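Local coordinates for binding component of ABC transporter (Wolinella succinogenes, PDB 3K4U), which binds lysine and probably serves as the solute-binding component of an ABC transporter for amino acids, at residues 65-70 / 193-198; 89-94 / 161-166; 119-124 / 143-148. All coordinates share one frame; numbering follows the deposited sequence.

Contact 1: residues 65-70 / 193-198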
loop_
_atom_site.group_PDB
_atom_site.type_symbol
_atom_site.label_atom_id
_atom_site.label_comp_id
_atom_site.label_asym_id
_atom_site.label_seq_id
_atom_site.Cartn_x
_atom_site.Cartn_y
_atom_site.Cartn_z
ATOM N N PHE E 65 7.797 -36.154 23.689
ATOM C CA PHE E 65 6.937 -35.741 22.551
ATOM C C PHE E 65 7.607 -34.918 21.448
ATOM O O PHE E 65 8.780 -34.635 21.513
ATOM C CB PHE E 65 5.627 -35.129 23.003
ATOM C CG PHE E 65 5.691 -34.445 24.321
ATOM C CD1 PHE E 65 5.897 -33.084 24.398
ATOM C CD2 PHE E 65 5.484 -35.147 25.484
ATOM C CE1 PHE E 65 5.933 -32.426 25.633
ATOM C CE2 PHE E 65 5.524 -34.520 26.708
ATOM C CZ PHE E 65 5.748 -33.145 26.784
ATOM N N ASP E 66 6.855 -34.551 20.419
ATOM C CA ASP E 66 7.426 -33.914 19.237
ATOM C C ASP E 66 7.291 -32.386 19.215
ATOM O O ASP E 66 8.166 -31.680 18.693
ATOM C CB ASP E 66 6.855 -34.566 17.990
ATOM C CG ASP E 66 7.101 -36.076 17.974
ATOM O OD1 ASP E 66 8.216 -36.478 18.377
ATOM O OD2 ASP E 66 6.197 -36.869 17.589
ATOM N N ILE E 67 6.221 -31.894 19.836
ATOM C CA ILE E 67 5.812 -30.491 19.768
ATOM C C ILE E 67 4.941 -30.185 20.995
ATOM O O ILE E 67 4.339 -31.095 21.560
ATOM C CB ILE E 67 5.021 -30.262 18.449
ATOM C CG1 ILE E 67 4.675 -28.772 18.206
ATOM C CG2 ILE E 67 3.803 -31.136 18.423
ATOM C CD1 ILE E 67 4.280 -28.427 16.796
ATOM N N ILE E 68 4.911 -28.923 21.431
ATOM C CA ILE E 68 4.082 -28.474 22.561
ATOM C C ILE E 68 3.019 -27.536 22.016
ATOM O O ILE E 68 3.329 -26.459 21.532
ATOM C CB ILE E 68 4.910 -27.627 23.542
ATOM C CG1 ILE E 68 5.914 -28.472 24.334
ATOM C CG2 ILE E 68 4.017 -26.851 24.524
ATOM C CD1 ILE E 68 6.678 -27.624 25.358
ATOM N N ILE E 69 1.759 -27.908 22.087
ATOM C CA ILE E 69 0.726 -26.996 21.651
ATOM C C ILE E 69 -0.180 -26.808 22.850
ATOM O O ILE E 69 -1.200 -27.460 22.989
ATOM C CB ILE E 69 -0.014 -27.517 20.418
ATOM C CG1 ILE E 69 0.975 -27.919 19.340
ATOM C CG2 ILE E 69 -0.915 -26.456 19.813
ATOM C CD1 ILE E 69 0.315 -28.671 18.197
ATOM N N SER E 70 0.231 -25.897 23.720
ATOM C CA SER E 70 -0.346 -25.707 25.033
ATOM C C SER E 70 -0.544 -24.239 25.323
ATOM O O SER E 70 -0.546 -23.834 26.464
ATOM C CB SER E 70 0.578 -26.307 26.084
ATOM O OG SER E 70 -0.192 -26.846 27.147
ATOM N N TRP E 193 4.065 -22.689 19.166
ATOM C CA TRP E 193 4.228 -24.100 19.407
ATOM C C TRP E 193 5.701 -24.226 19.585
ATOM O O TRP E 193 6.444 -23.670 18.771
ATOM C CB TRP E 193 3.823 -24.977 18.193
ATOM C CG TRP E 193 2.477 -24.669 17.701
ATOM C CD1 TRP E 193 1.397 -24.338 18.459
ATOM C CD2 TRP E 193 2.062 -24.578 16.333
ATOM N NE1 TRP E 193 0.322 -24.066 17.640
ATOM C CE2 TRP E 193 0.712 -24.204 16.334
ATOM C CE3 TRP E 193 2.716 -24.744 15.107
ATOM C CZ2 TRP E 193 -0.006 -23.998 15.164
ATOM C CZ3 TRP E 193 1.990 -24.566 13.936
ATOM C CH2 TRP E 193 0.638 -24.209 13.975
ATOM N N ALA E 194 6.132 -24.993 20.590
ATOM C CA ALA E 194 7.558 -25.285 20.759
ATOM C C ALA E 194 7.930 -26.696 20.276
ATOM O O ALA E 194 7.076 -27.610 20.209
ATOM C CB ALA E 194 7.966 -25.092 22.177
ATOM N N ILE E 195 9.208 -26.825 19.918
ATOM C CA ILE E 195 9.810 -28.027 19.436
ATOM C C ILE E 195 11.299 -28.013 19.818
ATOM O O ILE E 195 11.837 -26.982 20.239
ATOM C CB ILE E 195 9.685 -28.153 17.935
ATOM C CG1 ILE E 195 10.438 -27.016 17.239
ATOM C CG2 ILE E 195 8.223 -28.234 17.552
ATOM C CD1 ILE E 195 10.651 -27.264 15.717
ATOM N N LYS E 196 11.992 -29.133 19.678
ATOM C CA LYS E 196 13.361 -29.066 20.106
ATOM C C LYS E 196 14.315 -28.581 19.026
ATOM O O LYS E 196 14.052 -28.684 17.837
ATOM C CB LYS E 196 13.830 -30.347 20.770
ATOM C CG LYS E 196 13.534 -31.566 20.047
ATOM C CD LYS E 196 14.164 -32.685 20.792
ATOM C CE LYS E 196 15.618 -32.893 20.334
ATOM N NZ LYS E 196 15.654 -33.549 18.953
ATOM N N LYS E 197 15.439 -28.058 19.495
ATOM C CA LYS E 197 16.374 -27.340 18.700
ATOM C C LYS E 197 17.074 -28.245 17.745
ATOM O O LYS E 197 17.093 -29.473 17.935
ATOM C CB LYS E 197 17.422 -26.756 19.609
ATOM C CG LYS E 197 16.936 -25.670 20.505
ATOM C CD LYS E 197 17.888 -25.558 21.670
ATOM C CE LYS E 197 18.645 -24.270 21.625
ATOM N NZ LYS E 197 19.511 -24.255 22.821
ATOM N N GLY E 198 17.679 -27.629 16.729
ATOM C CA GLY E 198 18.502 -28.352 15.807
ATOM C C GLY E 198 17.670 -28.957 14.715
ATOM O O GLY E 198 18.215 -29.700 13.908
#
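I68 and A194 form a single antiparallel bridge, a hydrogen-bonded pair whose two bonds are unequal. I68 N gives its hydrogen to A194 O at 2.8 Å, whereas the return bond from A194 N to I68 O is weak at 3.3 Å. Each acceptor is also approached by a CA-H group, I67 CA lying 3.2 Å from A194 O and W193 CA meeting I68 O in the same way. The bridge attaches an antiparallel strand to strand 67-68, at the edge of the parallel sheet 45-50, 6-11, 67-68. This strand, 189-195, returns from the other lobe and is bonded on its far side to N83 and V85, an arrangement characteristic of type II periplasmic binding proteins.

The apolar contacts divide between two faces. Toward helix 30-41, I67 sends CG1 anti to the backbone N (chi1 -174°), against I195 CG2 at 3.6 Å; its CD1 goes on to W193 CB at 3.8 Å. The side chains of I67 and W193 run side by side, pointing the same way, and M38 touches both. An alanine in place of I67 would probably open a gap beside M38, leaving W193 CB without the CD1 that touches it and I195 CG2 with only the more distant CB. Over one face of the W193 indole lies I69: CD1 stands above it, CG1 sits off-centre 4.1 Å from the centroid of the five-membered ring in a CH-pi contact, and CG2 approaches CD1 of the tryptophan. Y88 also meets this indole. On the opposite side of the bridge I68 CB and A194 CB are 4.2 Å apart, and both residues pack on L60 of helix 56-61.

Contact 2: residues 89-94 / 161-166. With LYS (lysine), chain K.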
loop_
_atom_site.group_PDB
_atom_site.type_symbol
_atom_site.label_atom_id
_atom_site.label_comp_id
_atom_site.label_asym_id
_atom_site.label_seq_id
_atom_site.Cartn_x
_atom_site.Cartn_y
_atom_site.Cartn_z
ATOM N N ILE E 89 -1.353 -17.150 17.957
ATOM C CA ILE E 89 -2.377 -16.242 18.497
ATOM C C ILE E 89 -1.628 -15.320 19.469
ATOM O O ILE E 89 -0.580 -15.697 19.994
ATOM C CB ILE E 89 -3.518 -17.010 19.179
ATOM C CG1 ILE E 89 -4.527 -16.063 19.805
ATOM C CG2 ILE E 89 -2.959 -17.966 20.257
ATOM C CD1 ILE E 89 -5.865 -16.648 19.906
ATOM N N VAL E 90 -2.116 -14.088 19.639
ATOM C CA VAL E 90 -1.437 -13.125 20.500
ATOM C C VAL E 90 -2.396 -12.774 21.605
ATOM O O VAL E 90 -3.562 -12.512 21.344
ATOM C CB VAL E 90 -0.981 -11.871 19.731
ATOM C CG1 VAL E 90 -0.407 -10.868 20.667
ATOM C CG2 VAL E 90 0.068 -12.254 18.755
ATOM N N VAL E 91 -1.895 -12.764 22.835
ATOM C CA VAL E 91 -2.751 -12.716 24.020
ATOM C C VAL E 91 -2.171 -11.741 25.026
ATOM O O VAL E 91 -1.002 -11.367 24.910
ATOM C CB VAL E 91 -2.806 -14.128 24.624
ATOM C CG1 VAL E 91 -2.799 -14.104 26.194
ATOM C CG2 VAL E 91 -3.970 -14.913 24.006
ATOM N N GLY E 92 -2.968 -11.324 26.004
ATOM C CA GLY E 92 -2.435 -10.538 27.125
ATOM C C GLY E 92 -3.040 -10.953 28.451
ATOM O O GLY E 92 -4.065 -11.641 28.499
ATOM N N GLN E 93 -2.404 -10.557 29.540
ATOM C CA GLN E 93 -2.996 -10.811 30.842
ATOM C C GLN E 93 -4.124 -9.854 31.191
ATOM O O GLN E 93 -4.070 -8.671 30.870
ATOM C CB GLN E 93 -1.938 -10.802 31.938
ATOM C CG GLN E 93 -1.728 -12.156 32.557
ATOM C CD GLN E 93 -0.928 -13.043 31.680
ATOM O OE1 GLN E 93 -1.428 -13.595 30.709
ATOM N NE2 GLN E 93 0.346 -13.181 31.997
ATOM N N SER E 94 -5.151 -10.390 31.827
ATOM C CA SER E 94 -6.300 -9.628 32.249
ATOM C C SER E 94 -6.573 -9.944 33.699
ATOM O O SER E 94 -5.859 -10.728 34.319
ATOM C CB SER E 94 -7.513 -10.027 31.434
ATOM O OG SER E 94 -7.789 -9.086 30.430
ATOM N N ILE E 161 -5.484 -13.184 37.996
ATOM C CA ILE E 161 -4.720 -12.672 36.837
ATOM C C ILE E 161 -4.289 -13.826 35.956
ATOM O O ILE E 161 -3.791 -14.832 36.446
ATOM C CB ILE E 161 -3.448 -11.902 37.223
ATOM C CG1 ILE E 161 -2.771 -11.331 35.951
ATOM C CG2 ILE E 161 -2.473 -12.814 37.995
ATOM C CD1 ILE E 161 -1.540 -10.384 36.215
ATOM N N PHE E 162 -4.466 -13.675 34.650
ATOM C CA PHE E 162 -4.160 -14.754 33.731
ATOM C C PHE E 162 -4.413 -14.279 32.312
ATOM O O PHE E 162 -5.027 -13.238 32.110
ATOM C CB PHE E 162 -5.052 -15.968 34.046
ATOM C CG PHE E 162 -4.450 -17.266 33.643
ATOM C CD1 PHE E 162 -3.603 -17.951 34.510
ATOM C CD2 PHE E 162 -4.717 -17.808 32.400
ATOM C CE1 PHE E 162 -3.014 -19.148 34.117
ATOM C CE2 PHE E 162 -4.139 -18.997 32.006
ATOM C CZ PHE E 162 -3.288 -19.673 32.865
ATOM N N ASP E 163 -3.929 -15.061 31.350
ATOM C CA ASP E 163 -4.226 -14.882 29.954
ATOM C C ASP E 163 -5.701 -14.567 29.753
ATOM O O ASP E 163 -6.590 -15.238 30.287
ATOM C CB ASP E 163 -3.824 -16.116 29.142
ATOM C CG ASP E 163 -2.317 -16.418 29.208
ATOM O OD1 ASP E 163 -1.751 -17.014 28.245
ATOM O OD2 ASP E 163 -1.700 -16.074 30.230
ATOM N N LEU E 164 -5.931 -13.511 28.969
ATOM C CA LEU E 164 -7.257 -12.949 28.734
ATOM C C LEU E 164 -8.274 -13.931 28.155
ATOM O O LEU E 164 -9.457 -13.857 28.491
ATOM C CB LEU E 164 -7.140 -11.731 27.814
ATOM C CG LEU E 164 -8.390 -10.917 27.528
ATOM C CD1 LEU E 164 -7.960 -9.501 27.424
ATOM C CD2 LEU E 164 -9.050 -11.366 26.246
ATOM N N PRO E 165 -7.833 -14.838 27.263
ATOM C CA PRO E 165 -8.859 -15.702 26.677
ATOM C C PRO E 165 -9.381 -16.705 27.671
ATOM O O PRO E 165 -10.517 -17.142 27.550
ATOM C CB PRO E 165 -8.144 -16.362 25.508
ATOM C CG PRO E 165 -6.980 -15.390 25.194
ATOM C CD PRO E 165 -6.554 -14.942 26.545
ATOM N N PHE E 166 -8.588 -17.000 28.690
ATOM C CA PHE E 166 -9.082 -17.781 29.825
ATOM C C PHE E 166 -10.218 -17.072 30.538
ATOM O O PHE E 166 -11.296 -17.653 30.745
ATOM C CB PHE E 166 -7.965 -18.108 30.808
ATOM C CG PHE E 166 -8.422 -18.863 32.034
ATOM C CD1 PHE E 166 -8.225 -20.237 32.134
ATOM C CD2 PHE E 166 -9.010 -18.188 33.112
ATOM C CE1 PHE E 166 -8.630 -20.935 33.265
ATOM C CE2 PHE E 166 -9.417 -18.885 34.261
ATOM C CZ PHE E 166 -9.230 -20.260 34.331
HETATM N N LYS K . 0.568 -18.361 28.345
HETATM C CA LYS K . 0.681 -19.071 29.603
HETATM C C LYS K . 2.140 -19.410 29.806
HETATM O O LYS K . 2.850 -19.627 28.828
HETATM C CB LYS K . -0.141 -20.367 29.558
HETATM C CG LYS K . -0.528 -20.924 30.907
HETATM C CD LYS K . -0.553 -22.412 30.868
HETATM C CE LYS K . -1.274 -23.023 32.074
HETATM N NZ LYS K . -1.586 -24.463 31.881
HETATM O OXT LYS K . 2.634 -19.481 30.930
#
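S94 and F162 carry the tight half of this contact, an antiparallel hydrogen-bonded pair in which S94 N reaches F162 O at 2.9 Å and a nearly straight 171°, while F162 N returns a longer bond to S94 O. One residue on, Q93 and D163 are a non-hydrogen-bonded pair with diverging side chains. Q93 CG lies 3.6 Å from I161 CG1; the chain of Q93 bends at chi2, and its amide plane lies 10° from that of the D163 carboxylate. Beyond them the strand turns into helix 164-175, and L164 N, in the first turn, donates to G92 O at 2.7 Å.

Here the mixed sheet of the second lobe meets the ligand cleft of a type II solute-binding protein. D163 occupies the N-cap position but makes no capping bond. Its CG lies beside the backbone N, anti to the carbonyl carbon (chi1 -61°), and OD1 accepts a hydrogen bond from the ligand's N at 2.7 Å; Y15 OH adds a weak bond to the same oxygen. The ring of F162 meets the ligand's aliphatic chain, with CE in plane at its edge and CG 3.6 Å from F162 CZ, while Y15 packs edge-to-face on the ring.

The other half is held by side-chain packing. V91 CG2 rests on P165 CG, its CG1 touches D163 CB, and S94 CB lies 4.0 Å from L164 CB. L164 and P165, both partly exposed, form the solvent side of the contact.

Contact 3: residues 119-124 / 143-148. With LYS (lysine), chain K.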
loop_
_atom_site.group_PDB
_atom_site.type_symbol
_atom_site.label_atom_id
_atom_site.label_comp_id
_atom_site.label_asym_id
_atom_site.label_seq_id
_atom_site.Cartn_x
_atom_site.Cartn_y
_atom_site.Cartn_z
ATOM N N VAL E 119 -4.364 -13.665 43.087
ATOM C CA VAL E 119 -3.973 -15.064 42.862
ATOM C C VAL E 119 -3.875 -15.532 41.415
ATOM O O VAL E 119 -4.687 -15.139 40.540
ATOM C CB VAL E 119 -4.823 -16.050 43.661
ATOM C CG1 VAL E 119 -4.534 -15.892 45.149
ATOM C CG2 VAL E 119 -6.283 -15.852 43.371
ATOM N N THR E 120 -2.869 -16.376 41.181
ATOM C CA THR E 120 -2.729 -17.077 39.916
ATOM C C THR E 120 -2.051 -18.471 40.040
ATOM O O THR E 120 -1.697 -18.932 41.144
ATOM C CB THR E 120 -1.988 -16.199 38.891
ATOM O OG1 THR E 120 -2.371 -16.582 37.561
ATOM C CG2 THR E 120 -0.482 -16.317 39.052
ATOM N N LYS E 121 -1.864 -19.122 38.900
ATOM C CA LYS E 121 -1.249 -20.419 38.888
ATOM C C LYS E 121 0.273 -20.290 39.035
ATOM O O LYS E 121 0.857 -19.257 38.653
ATOM C CB LYS E 121 -1.599 -21.133 37.588
ATOM C CG LYS E 121 -0.695 -22.355 37.285
ATOM C CD LYS E 121 -0.888 -22.761 35.831
ATOM C CE LYS E 121 -0.270 -24.085 35.532
ATOM N NZ LYS E 121 -0.972 -25.171 36.237
ATOM N N PHE E 122 0.914 -21.341 39.545
ATOM C CA PHE E 122 2.350 -21.297 39.801
ATOM C C PHE E 122 3.222 -21.469 38.551
ATOM O O PHE E 122 2.901 -22.274 37.649
ATOM C CB PHE E 122 2.750 -22.331 40.859
ATOM C CG PHE E 122 4.222 -22.340 41.164
ATOM C CD1 PHE E 122 4.769 -21.421 42.091
ATOM C CD2 PHE E 122 5.080 -23.222 40.505
ATOM C CE1 PHE E 122 6.140 -21.408 42.380
ATOM C CE2 PHE E 122 6.475 -23.209 40.782
ATOM C CZ PHE E 122 6.996 -22.288 41.721
ATOM N N GLY E 123 4.343 -20.740 38.531
ATOM C CA GLY E 123 5.342 -20.838 37.449
ATOM C C GLY E 123 4.785 -20.624 36.050
ATOM O O GLY E 123 5.086 -21.374 35.143
ATOM N N VAL E 124 3.993 -19.589 35.846
ATOM C CA VAL E 124 3.325 -19.426 34.563
ATOM C C VAL E 124 3.358 -17.924 34.139
ATOM O O VAL E 124 3.529 -17.045 34.985
ATOM C CB VAL E 124 1.900 -19.982 34.722
ATOM C CG1 VAL E 124 0.870 -18.919 34.601
ATOM C CG2 VAL E 124 1.671 -21.073 33.798
ATOM N N ASP E 143 -1.461 -24.596 42.117
ATOM C CA ASP E 143 -1.184 -25.578 41.077
ATOM C C ASP E 143 -2.086 -25.516 39.854
ATOM O O ASP E 143 -1.659 -25.920 38.766
ATOM C CB ASP E 143 -1.205 -26.989 41.682
ATOM C CG ASP E 143 -0.078 -27.191 42.671
ATOM O OD1 ASP E 143 1.024 -26.632 42.396
ATOM O OD2 ASP E 143 -0.289 -27.877 43.714
ATOM N N THR E 144 -3.316 -25.026 40.013
ATOM C CA THR E 144 -4.207 -24.894 38.849
ATOM C C THR E 144 -4.967 -23.556 38.706
ATOM O O THR E 144 -5.276 -22.876 39.688
ATOM C CB THR E 144 -5.198 -26.085 38.712
ATOM O OG1 THR E 144 -6.176 -26.040 39.766
ATOM C CG2 THR E 144 -4.455 -27.403 38.716
ATOM N N GLU E 145 -5.252 -23.199 37.466
ATOM C CA GLU E 145 -5.947 -21.965 37.162
ATOM C C GLU E 145 -7.203 -21.954 37.974
ATOM O O GLU E 145 -7.525 -20.953 38.622
ATOM C CB GLU E 145 -6.344 -21.902 35.678
ATOM C CG GLU E 145 -5.213 -21.715 34.699
ATOM C CD GLU E 145 -4.654 -23.016 34.160
ATOM O OE1 GLU E 145 -4.423 -23.109 32.928
ATOM O OE2 GLU E 145 -4.447 -23.959 34.958
ATOM N N ALA E 146 -7.881 -23.103 37.960
ATOM C CA ALA E 146 -9.203 -23.284 38.531
ATOM C C ALA E 146 -9.198 -23.298 40.045
ATOM O O ALA E 146 -10.180 -22.882 40.683
ATOM C CB ALA E 146 -9.814 -24.557 37.985
ATOM N N GLU E 147 -8.099 -23.757 40.635
ATOM C CA GLU E 147 -7.954 -23.663 42.095
ATOM C C GLU E 147 -7.717 -22.246 42.485
ATOM O O GLU E 147 -8.026 -21.859 43.617
ATOM C CB GLU E 147 -6.778 -24.467 42.613
ATOM C CG GLU E 147 -7.017 -25.935 42.734
ATOM C CD GLU E 147 -5.745 -26.636 43.063
ATOM O OE1 GLU E 147 -5.212 -26.380 44.165
ATOM O OE2 GLU E 147 -5.260 -27.430 42.227
ATOM N N ALA E 148 -7.171 -21.477 41.540
ATOM C CA ALA E 148 -6.744 -20.114 41.793
ATOM C C ALA E 148 -7.945 -19.233 41.838
ATOM O O ALA E 148 -8.164 -18.547 42.821
ATOM C CB ALA E 148 -5.780 -19.659 40.738
HETATM N N LYS K . 0.568 -18.361 28.345
HETATM C CA LYS K . 0.681 -19.071 29.603
HETATM C C LYS K . 2.140 -19.410 29.806
HETATM O O LYS K . 2.850 -19.627 28.828
HETATM C CB LYS K . -0.141 -20.367 29.558
HETATM C CG LYS K . -0.528 -20.924 30.907
HETATM C CD LYS K . -0.553 -22.412 30.868
HETATM C CE LYS K . -1.274 -23.023 32.074
HETATM N NZ LYS K . -1.586 -24.463 31.881
HETATM O OXT LYS K . 2.634 -19.481 30.930
#
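The carboxylate of E145 is the flat group shared by two lysine chains, K121 across the contact and the bound ligand, and both lie to the same side of its plane. OE1 belongs to the ligand, whose CE is 3.3 Å from E145 OE1 and whose NZ gives this oxygen a weak hydrogen bond. OE2 faces K121, with a long salt bridge of 3.9 Å to K121 NZ and the aliphatic CD close by. Thus one carboxylate probably offsets two neighbouring ammonium charges. Its position follows from the bend at chi2 (93°) of E145, and the ring of F162 packs against the same side chain.

The carbonyl of D143 is the second planar acceptor. K121 extends from its strand and turns at its last torsion (chi4 67°), so that NZ reaches D143 O at 2.7 Å, standing 32° out of the carbonyl plane. This bond ties the end of the lysine to the residue just before the helix N-cap. T144 caps that helix, its OG1 accepting from E147 N at 3.1 Å and donating to E147 OE2.

Earlier on the strand, side chains pack against backbone. A148 CB sits on T120, 4.0 Å from T120 C, and V119 CG2 lies against A148 O.

V124 brings CG2 to 3.4 Å from OXT of the ligand. Helix 145-154 joins parallel strands 138-142 and 159-163 and packs on strand 117-121 between them, a beta-alpha-beta crossover; the start of its helix (E145), the end of strand 117-121 (K121) and the loop after that strand (V124) line the lysine pocket.

The three contacts are nested along the chain: contact 3 lies inside the loop closed by contact 2, which lies inside that closed by contact 1. Contact 1 belongs to the first lobe, its centre 21 Å from that of contact 2 and 23 Å from that of contact 3. Strands 89-98 and 189-195, neighbours in the mixed sheet, bridge the distance. Contacts 2 and 3 are 14 Å apart between centres and touch in the second lobe, where strands 159-163 and 117-121 are adjacent: T120 OG1 probably bonds to I161 O, and F162 packs on E145. Together these two line one side of the lysine cleft, D163 binding the ligand's N and E145 weakly its NZ.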